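Local coordinates for mannan endo-1,4-beta-mannosidase (Mytilus edulis, PDB 2C0H), which hydrolyses internal beta-1,4-mannosidic linkages in the backbones of mannans, galactomannans and glucomannans, cutting oligosaccharides of four or more mannose units, at residues T232-F237 against N283-K288; G166-G171 against Y196-I201; Y96-Q101 against K150-L155. The protein carries 3 engineered substitutions. All coordinates share one frame; numbering follows the deposited sequence.

Contact 1: T232-F237 against N283-K288. With SO4 (sulfate ion), chain B.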
loop_
_atom_site.group_PDB
_atom_site.type_symbol
_atom_site.label_atom_id
_atom_site.label_comp_id
_atom_site.label_asym_id
_atom_site.label_seq_id
_atom_site.Cartn_x
_atom_site.Cartn_y
_atom_site.Cartn_z
ATOM N N THR A 232 10.755 5.895 9.870
ATOM C CA THR A 232 11.774 5.363 10.798
ATOM C C THR A 232 12.075 6.346 11.924
ATOM O O THR A 232 12.059 7.566 11.717
ATOM C CB THR A 232 13.107 4.980 10.074
ATOM O OG1 THR A 232 14.020 4.404 11.017
ATOM C CG2 THR A 232 13.778 6.176 9.425
ATOM N N ASP A 233 12.359 5.811 13.111
ATOM C CA ASP A 233 12.812 6.613 14.235
ATOM C C ASP A 233 14.348 6.689 14.308
ATOM O O ASP A 233 14.892 7.340 15.198
ATOM C CB ASP A 233 12.237 6.064 15.547
ATOM C CG ASP A 233 10.725 6.260 15.659
ATOM O OD1 ASP A 233 10.214 7.334 15.263
ATOM O OD2 ASP A 233 10.042 5.352 16.187
ATOM N N ALA A 234 15.041 6.019 13.389
ATOM C CA ALA A 234 16.496 6.122 13.277
ATOM C C ALA A 234 16.914 7.334 12.436
ATOM O O ALA A 234 16.076 8.000 11.829
ATOM C CB ALA A 234 17.060 4.848 12.685
ATOM N N MET A 235 18.217 7.625 12.426
ATOM C CA MET A 235 18.813 8.646 11.551
ATOM C C MET A 235 18.271 10.076 11.742
ATOM O O MET A 235 18.380 10.914 10.839
ATOM C CB MET A 235 18.658 8.218 10.079
ATOM C CG MET A 235 19.054 6.777 9.792
ATOM S SD MET A 235 18.849 6.325 8.053
ATOM C CE MET A 235 20.208 7.197 7.293
ATOM N N GLY A 236 17.702 10.371 12.910
ATOM C CA GLY A 236 17.149 11.698 13.178
ATOM C C GLY A 236 15.761 11.971 12.614
ATOM O O GLY A 236 15.310 13.128 12.579
ATOM N N PHE A 237 15.070 10.918 12.186
ATOM C CA PHE A 237 13.723 11.044 11.628
ATOM C C PHE A 237 12.697 10.519 12.624
ATOM O O PHE A 237 13.048 10.139 13.740
ATOM C CB PHE A 237 13.631 10.290 10.300
ATOM C CG PHE A 237 14.721 10.640 9.325
ATOM C CD1 PHE A 237 15.089 11.959 9.116
ATOM C CD2 PHE A 237 15.358 9.644 8.602
ATOM C CE1 PHE A 237 16.100 12.285 8.219
ATOM C CE2 PHE A 237 16.366 9.964 7.699
ATOM C CZ PHE A 237 16.726 11.280 7.506
ATOM N N ASN A 283 19.178 -1.382 9.479
ATOM C CA ASN A 283 19.557 0.014 9.741
ATOM C C ASN A 283 18.421 0.879 10.296
ATOM O O ASN A 283 18.674 1.831 11.039
ATOM C CB ASN A 283 20.053 0.651 8.436
ATOM C CG ASN A 283 20.392 2.124 8.577
ATOM O OD1 ASN A 283 19.660 2.995 8.084
ATOM N ND2 ASN A 283 21.508 2.419 9.220
ATOM N N PHE A 284 17.182 0.537 9.928
ATOM C CA PHE A 284 16.014 1.388 10.195
ATOM C C PHE A 284 15.314 1.084 11.505
ATOM O O PHE A 284 14.397 1.806 11.881
ATOM C CB PHE A 284 15.051 1.329 9.005
ATOM C CG PHE A 284 15.661 1.828 7.739
ATOM C CD1 PHE A 284 15.931 3.172 7.587
ATOM C CD2 PHE A 284 15.982 0.960 6.715
ATOM C CE1 PHE A 284 16.515 3.656 6.434
ATOM C CE2 PHE A 284 16.561 1.433 5.551
ATOM C CZ PHE A 284 16.826 2.775 5.407
ATOM N N ARG A 285 15.759 0.036 12.191
ATOM C CA ARG A 285 15.307 -0.288 13.554
ATOM C C ARG A 285 13.788 -0.488 13.632
ATOM O O ARG A 285 13.119 -0.011 14.574
ATOM C CB ARG A 285 15.778 0.768 14.560
ATOM C CG ARG A 285 17.256 1.172 14.483
ATOM C CD ARG A 285 18.208 -0.010 14.439
ATOM N NE ARG A 285 18.065 -0.914 15.580
ATOM C CZ ARG A 285 18.670 -2.098 15.684
ATOM N NH1 ARG A 285 19.468 -2.537 14.712
ATOM N NH2 ARG A 285 18.474 -2.851 16.761
ATOM N N LEU A 286 13.258 -1.212 12.653
ATOM C CA LEU A 286 11.836 -1.530 12.596
ATOM C C LEU A 286 11.508 -2.917 13.157
ATOM O O LEU A 286 12.326 -3.839 13.104
ATOM C CB LEU A 286 11.357 -1.439 11.153
ATOM C CG LEU A 286 11.560 -0.064 10.520
ATOM C CD1 LEU A 286 11.289 -0.126 9.037
ATOM C CD2 LEU A 286 10.684 0.983 11.198
ATOM N N LYS A 287 10.285 -3.057 13.661
ATOM C CA LYS A 287 9.830 -4.290 14.293
ATOM C C LYS A 287 8.704 -5.000 13.510
ATOM O O LYS A 287 8.037 -5.914 14.024
ATOM C CB LYS A 287 9.381 -3.977 15.720
ATOM C CG LYS A 287 10.468 -3.396 16.580
ATOM C CD LYS A 287 10.022 -3.237 18.028
ATOM C CE LYS A 287 8.983 -2.147 18.170
ATOM N NZ LYS A 287 8.777 -1.722 19.596
ATOM N N LYS A 288 8.482 -4.582 12.261
ATOM C CA LYS A 288 7.554 -5.246 11.349
ATOM C C LYS A 288 8.294 -5.394 10.038
ATOM O O LYS A 288 9.281 -4.679 9.854
ATOM C CB LYS A 288 6.311 -4.392 11.074
ATOM C CG LYS A 288 5.561 -3.895 12.287
ATOM C CD LYS A 288 4.361 -3.064 11.815
ATOM C CE LYS A 288 3.746 -2.232 12.926
ATOM N NZ LYS A 288 3.168 -3.165 13.922
HETATM S S SO4 B . 6.151 0.516 18.143
HETATM O O1 SO4 B . 5.569 0.154 16.850
HETATM O O2 SO4 B . 5.341 1.573 18.756
HETATM O O3 SO4 B . 7.515 1.027 18.014
HETATM O O4 SO4 B . 6.152 -0.654 19.026
HETATM O O HOH W 1 12.619 2.974 13.894
#
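The ring of F284 meets the side chains of T232 and M235: OG1 of T232 lies at its edge, near the ring plane, and SD of M235 comes in obliquely, 3.9 Å from CE1. The sulfur is 5.0 Å from the ring centroid and 61° off the ring normal, a Met-aromatic contact of oblique approach. One face of F284 carries OD1 of its neighbour N283, offset toward the rim, and this same oxygen also touches M235, at 3.4 Å from SD. The ring of F237, which stays clear of the other segment, has the carbonyl O of M235 over the centre of one face and CG2 of T232 at its edge. Polar contact between the two segments centres on the carbonyl O of F284. OG1 of T232, set anti to the backbone N (chi1 -177°), donates to it at 2.8 Å, the donor tilted 18° from the carbonyl plane. The same hydroxyl accepts from N of A234 at 3.0 Å, which closes an ST turn. A water gives F284 O a second bond and accepts from N of D233, so this oxygen is gripped twice. Beside these bonds, CB of A234 rests 4.1 Å from CG of R285. Farther along, NZ of K287 binds a sulfate, probably from the crystallisation liquor, through O4 at 2.9 Å; the backbone N atoms of D243 and H244 bond to the ion as well. The ST turn leads directly into a type I' beta turn, A234 to F237, closed by F237 N bonding to A234 O. Together they shape the loop after strand 221-225 and tie it to the loop before strand 290-294, joining two connections of the TIM barrel of a family 5 glycoside hydrolase.

Contact 2: G166-G171 against Y196-I201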
loop_
_atom_site.group_PDB
_atom_site.type_symbol
_atom_site.label_atom_id
_atom_site.label_comp_id
_atom_site.label_asym_id
_atom_site.label_seq_id
_atom_site.Cartn_x
_atom_site.Cartn_y
_atom_site.Cartn_z
ATOM N N GLY A 166 1.980 13.552 0.929
ATOM C CA GLY A 166 1.654 14.516 -0.124
ATOM C C GLY A 166 0.897 15.729 0.386
ATOM O O GLY A 166 0.974 16.828 -0.183
ATOM N N GLU A 167 0.165 15.523 1.472
ATOM C CA GLU A 167 -0.756 16.528 1.989
ATOM C C GLU A 167 -0.491 16.875 3.469
ATOM O O GLU A 167 -1.288 17.578 4.102
ATOM C CB GLU A 167 -2.211 16.078 1.709
ATOM C CG GLU A 167 -2.531 16.093 0.180
ATOM C CD GLU A 167 -3.749 15.295 -0.271
ATOM O OE1 GLU A 167 -4.362 14.545 0.519
ATOM O OE2 GLU A 167 -4.076 15.390 -1.479
ATOM N N ILE A 168 0.658 16.472 3.994
ATOM C CA ILE A 168 1.016 16.776 5.388
ATOM C C ILE A 168 1.540 18.227 5.535
ATOM O O ILE A 168 2.003 18.839 4.570
ATOM C CB ILE A 168 2.047 15.776 5.929
ATOM C CG1 ILE A 168 2.090 15.767 7.462
ATOM C CG2 ILE A 168 3.446 16.079 5.372
ATOM C CD1 ILE A 168 2.796 14.559 8.033
ATOM N N LYS A 169 1.423 18.786 6.736
ATOM C CA LYS A 169 2.015 20.081 7.069
ATOM C C LYS A 169 3.438 19.907 7.621
ATOM O O LYS A 169 3.607 19.457 8.749
ATOM C CB LYS A 169 1.162 20.788 8.121
ATOM C CG LYS A 169 -0.203 21.207 7.650
ATOM C CD LYS A 169 -0.977 21.857 8.802
ATOM C CE LYS A 169 -2.402 22.177 8.442
ATOM N NZ LYS A 169 -3.085 22.830 9.599
ATOM N N PRO A 170 4.467 20.233 6.827
ATOM C CA PRO A 170 5.840 20.125 7.333
ATOM C C PRO A 170 6.290 21.305 8.232
ATOM O O PRO A 170 5.668 22.365 8.232
ATOM C CB PRO A 170 6.672 20.061 6.037
ATOM C CG PRO A 170 5.888 20.801 5.051
ATOM C CD PRO A 170 4.432 20.686 5.423
ATOM N N GLY A 171 7.368 21.112 8.992
ATOM C CA GLY A 171 7.968 22.182 9.778
ATOM C C GLY A 171 7.287 22.493 11.096
ATOM O O GLY A 171 7.571 23.524 11.716
ATOM N N TYR A 196 -3.029 18.676 6.164
ATOM C CA TYR A 196 -3.334 17.835 7.329
ATOM C C TYR A 196 -2.162 17.742 8.287
ATOM O O TYR A 196 -1.010 17.662 7.875
ATOM C CB TYR A 196 -3.758 16.426 6.883
ATOM C CG TYR A 196 -4.831 16.455 5.819
ATOM C CD1 TYR A 196 -6.043 17.108 6.045
ATOM C CD2 TYR A 196 -4.635 15.881 4.582
ATOM C CE1 TYR A 196 -7.026 17.171 5.071
ATOM C CE2 TYR A 196 -5.604 15.943 3.601
ATOM C CZ TYR A 196 -6.808 16.589 3.848
ATOM O OH TYR A 196 -7.772 16.655 2.871
ATOM N N SER A 197 -2.453 17.762 9.584
ATOM C CA SER A 197 -1.411 17.552 10.570
ATOM C C SER A 197 -1.011 16.079 10.625
ATOM O O SER A 197 -1.756 15.212 10.186
ATOM C CB SER A 197 -1.886 17.991 11.949
ATOM O OG SER A 197 -2.974 17.209 12.388
ATOM N N ALA A 198 0.165 15.809 11.179
ATOM C CA ALA A 198 0.593 14.432 11.409
ATOM C C ALA A 198 -0.432 13.659 12.232
ATOM O O ALA A 198 -0.714 12.504 11.938
ATOM C CB ALA A 198 1.950 14.394 12.092
ATOM N N GLN A 199 -1.006 14.301 13.249
ATOM C CA GLN A 199 -2.036 13.642 14.053
ATOM C C GLN A 199 -3.314 13.277 13.253
ATOM O O GLN A 199 -3.919 12.223 13.471
ATOM C CB GLN A 199 -2.374 14.481 15.283
ATOM C CG GLN A 199 -3.373 13.792 16.229
ATOM C CD GLN A 199 -4.832 14.136 15.949
ATOM O OE1 GLN A 199 -5.153 15.238 15.490
ATOM N NE2 GLN A 199 -5.732 13.199 16.259
ATOM N N GLU A 200 -3.730 14.133 12.328
ATOM C CA GLU A 200 -4.910 13.835 11.494
ATOM C C GLU A 200 -4.695 12.617 10.590
ATOM O O GLU A 200 -5.561 11.741 10.467
ATOM C CB GLU A 200 -5.303 15.055 10.657
ATOM C CG GLU A 200 -6.035 16.119 11.455
ATOM C CD GLU A 200 -6.312 17.372 10.651
ATOM O OE1 GLU A 200 -5.369 17.884 9.994
ATOM O OE2 GLU A 200 -7.471 17.873 10.693
ATOM N N ILE A 201 -3.521 12.546 9.974
ATOM C CA ILE A 201 -3.173 11.404 9.144
ATOM C C ILE A 201 -3.118 10.133 9.988
ATOM O O ILE A 201 -3.635 9.091 9.591
ATOM C CB ILE A 201 -1.840 11.649 8.426
ATOM C CG1 ILE A 201 -2.042 12.724 7.357
ATOM C CG2 ILE A 201 -1.294 10.344 7.843
ATOM C CD1 ILE A 201 -0.778 13.316 6.808
HETATM O O HOH W 2 1.887 18.303 11.004
#
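A single beta bridge joins I168 to Y196 just before a helix begins, two loop backbones pairing for one residue only. Y196 N donates to E167 O at 2.9 Å, and K169 N returns a bond to Y196 O; CA of I168 adds a CH...O contact to that oxygen at 3.3 Å. Side chains follow the bridge. E167 and Y196 run side by side and point the same way, with OE1 of E167 at the ring edge, 3.6 Å from CE2, and CB of E167 against CD2. The tyrosine OH is held by N125 and H121. A phenylalanine in its place would probably leave N125 and H121 without the hydroxyl they share. With CG1 anti to the backbone N (chi1 -161°), I168 crosses I201 at about a right angle, CG1 lying 3.8 Å from CD1 of I201, and its own CD1 reaches CB of A198. A water spans K169 O and A198 N. S197 then caps the helix: its OG accepts from E200 N at 3.2 Å, and OE1 of E200 takes S197 N through its anti lone pair. This reciprocal pair is a capping box, starting helix 198-215 where the long loop after strand 155-162 returns, a beta-alpha connection of the TIM barrel.

Contact 3: Y96-Q101 against K150-L155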
loop_
_atom_site.group_PDB
_atom_site.type_symbol
_atom_site.label_atom_id
_atom_site.label_comp_id
_atom_site.label_asym_id
_atom_site.label_seq_id
_atom_site.Cartn_x
_atom_site.Cartn_y
_atom_site.Cartn_z
ATOM N N TYR A 96 -12.262 -10.385 -10.218
ATOM C CA TYR A 96 -10.820 -10.132 -10.356
ATOM C C TYR A 96 -10.027 -11.069 -9.467
ATOM O O TYR A 96 -9.036 -11.651 -9.888
ATOM C CB TYR A 96 -10.471 -8.663 -10.057
ATOM C CG TYR A 96 -8.999 -8.304 -10.204
ATOM C CD1 TYR A 96 -8.274 -8.685 -11.334
ATOM C CD2 TYR A 96 -8.344 -7.540 -9.246
ATOM C CE1 TYR A 96 -6.930 -8.342 -11.467
ATOM C CE2 TYR A 96 -7.006 -7.196 -9.383
ATOM C CZ TYR A 96 -6.301 -7.598 -10.497
ATOM O OH TYR A 96 -4.961 -7.238 -10.623
ATOM N N LEU A 97 -10.461 -11.217 -8.224
ATOM C CA LEU A 97 -9.790 -12.150 -7.317
ATOM C C LEU A 97 -9.807 -13.602 -7.840
ATOM O O LEU A 97 -8.822 -14.317 -7.663
ATOM C CB LEU A 97 -10.382 -12.046 -5.896
ATOM C CG LEU A 97 -10.043 -10.748 -5.153
ATOM C CD1 LEU A 97 -10.979 -10.603 -3.945
ATOM C CD2 LEU A 97 -8.576 -10.678 -4.707
ATOM N N HIS A 98 -10.898 -14.028 -8.486
ATOM C CA HIS A 98 -10.975 -15.384 -9.060
ATOM C C HIS A 98 -9.994 -15.521 -10.215
ATOM O O HIS A 98 -9.348 -16.551 -10.337
ATOM C CB HIS A 98 -12.375 -15.738 -9.542
ATOM C CG HIS A 98 -13.367 -15.968 -8.448
ATOM N ND1 HIS A 98 -13.012 -16.164 -7.131
ATOM C CD2 HIS A 98 -14.715 -16.048 -8.491
ATOM C CE1 HIS A 98 -14.105 -16.346 -6.407
ATOM N NE2 HIS A 98 -15.151 -16.276 -7.209
ATOM N N ALA A 99 -9.874 -14.491 -11.044
ATOM C CA ALA A 99 -8.865 -14.484 -12.116
ATOM C C ALA A 99 -7.438 -14.565 -11.569
ATOM O O ALA A 99 -6.604 -15.318 -12.083
ATOM C CB ALA A 99 -9.038 -13.244 -12.987
ATOM N N ALA A 100 -7.153 -13.805 -10.517
ATOM C CA ALA A 100 -5.835 -13.808 -9.884
ATOM C C ALA A 100 -5.520 -15.199 -9.308
ATOM O O ALA A 100 -4.412 -15.711 -9.469
ATOM C CB ALA A 100 -5.758 -12.740 -8.788
ATOM N N GLN A 101 -6.510 -15.829 -8.685
ATOM C CA GLN A 101 -6.341 -17.154 -8.091
ATOM C C GLN A 101 -5.928 -18.180 -9.144
ATOM O O GLN A 101 -5.079 -19.014 -8.878
ATOM C CB GLN A 101 -7.635 -17.602 -7.405
ATOM C CG GLN A 101 -7.482 -18.860 -6.600
ATOM C CD GLN A 101 -8.748 -19.265 -5.880
ATOM O OE1 GLN A 101 -9.634 -18.442 -5.634
ATOM N NE2 GLN A 101 -8.831 -20.535 -5.514
ATOM N N LYS A 150 -13.055 -11.652 2.609
ATOM C CA LYS A 150 -12.021 -12.244 3.461
ATOM C C LYS A 150 -11.695 -13.721 3.212
ATOM O O LYS A 150 -10.614 -14.169 3.580
ATOM C CB LYS A 150 -12.365 -12.043 4.933
ATOM C CG LYS A 150 -13.593 -12.752 5.393
ATOM C CD LYS A 150 -13.885 -12.371 6.812
ATOM C CE LYS A 150 -15.171 -12.965 7.256
ATOM N NZ LYS A 150 -15.469 -12.585 8.672
ATOM N N ASN A 151 -12.600 -14.475 2.597
ATOM C CA ASN A 151 -12.333 -15.896 2.330
ATOM C C ASN A 151 -11.800 -16.150 0.920
ATOM O O ASN A 151 -11.617 -17.300 0.516
ATOM C CB ASN A 151 -13.577 -16.744 2.613
ATOM C CG ASN A 151 -14.007 -16.690 4.076
ATOM O OD1 ASN A 151 -13.179 -16.764 4.987
ATOM N ND2 ASN A 151 -15.317 -16.570 4.307
ATOM N N GLU A 152 -11.538 -15.083 0.168
ATOM C CA GLU A 152 -10.965 -15.238 -1.165
ATOM C C GLU A 152 -9.481 -15.506 -1.051
ATOM O O GLU A 152 -8.754 -14.715 -0.464
ATOM C CB GLU A 152 -11.209 -13.989 -2.007
ATOM C CG GLU A 152 -12.660 -13.816 -2.424
ATOM C CD GLU A 152 -13.130 -14.921 -3.364
ATOM O OE1 GLU A 152 -12.279 -15.553 -4.037
ATOM O OE2 GLU A 152 -14.355 -15.182 -3.433
ATOM N N LYS A 153 -9.037 -16.621 -1.625
ATOM C CA LYS A 153 -7.644 -17.031 -1.485
ATOM C C LYS A 153 -6.657 -16.069 -2.143
ATOM O O LYS A 153 -5.513 -15.987 -1.710
ATOM C CB LYS A 153 -7.422 -18.441 -2.027
ATOM C CG LYS A 153 -7.888 -19.553 -1.090
ATOM C CD LYS A 153 -7.923 -20.929 -1.766
ATOM C CE LYS A 153 -6.746 -21.154 -2.691
ATOM N NZ LYS A 153 -6.615 -22.585 -3.073
ATOM N N ALA A 154 -7.086 -15.339 -3.163
ATOM C CA ALA A 154 -6.202 -14.372 -3.812
ATOM C C ALA A 154 -6.145 -12.992 -3.146
ATOM O O ALA A 154 -5.409 -12.126 -3.600
ATOM C CB ALA A 154 -6.563 -14.230 -5.269
ATOM N N LEU A 155 -6.898 -12.760 -2.067
ATOM C CA LEU A 155 -6.819 -11.475 -1.396
ATOM C C LEU A 155 -5.580 -11.406 -0.499
ATOM O O LEU A 155 -5.487 -12.112 0.510
ATOM C CB LEU A 155 -8.089 -11.195 -0.593
ATOM C CG LEU A 155 -8.047 -9.900 0.218
ATOM C CD1 LEU A 155 -7.999 -8.671 -0.686
ATOM C CD2 LEU A 155 -9.243 -9.851 1.142
HETATM O O HOH W 3 -9.594 -15.629 -4.810
HETATM O O HOH W 4 -10.950 -18.417 -3.172
#
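L97 overlaps E152 and A154 with its two methyl branches, CD1 lying 3.9 Å from CB of E152 while CD2 packs on the backbone carbonyl of A154 and on CB of L155. The methyl of A154 presses into the helix surface, 3.3 Å from the carbonyl O of L97 and 3.9 Å from CB of A100, with CB of Q101 also beside it. Beside this apolar patch the side chains of E152 and H98 cross at about a right angle. OE1 sits at the ring edge, 3.1 Å from CE1 and 3.2 Å from ND1, and the carboxylate and ring planes are 57° apart. A bend at chi2 (-65°) sets CD of the glutamate out of line with the start of the chain, and OE2 forms a salt bridge with R94, one turn before H98 on helix 89-102; this positive charge would probably favour the ionised carboxylate. Q101 reaches across with CG anti to its backbone N (chi1 -172°), and its NE2 rests 3.6 Å from CE of K153. Two waters lie between Q101 and E152: one accepts from N of A154, the other from N of K153, and the latter donates to OE1 of Q101 at 2.8 Å and, at longer range, to OE1 of E152. The turn itself, type I from E152 to L155, is closed by L155 N bonding to E152 O. It links helix 131-149 to strand 155-162 and lies against the last turns of helix 89-102, while I107 of the adjoining strand 106-113 touches L97 and A100 and shares a backbone hydrogen bond with A154.

In the fold
Contacts 1 and 2 lie nearer each other than either does to contact 3: their centres are 20 Å apart and their nearest atoms about 11 Å, without touching. Contact 3 is on the opposite side of the chain's centre from both, 34 Å from contact 1 and 35 Å from contact 2 between centres. W226, probably a substrate-binding residue by analogy with relatives, relates the first two: its side chain is about 6 Å from that of I168 in contact 2 and about 10 Å from that of T232 in contact 1. The side chain of E167 is likewise about 7 Å from that of W191, another probable substrate-binding residue. Contact 3 lies away from these sites.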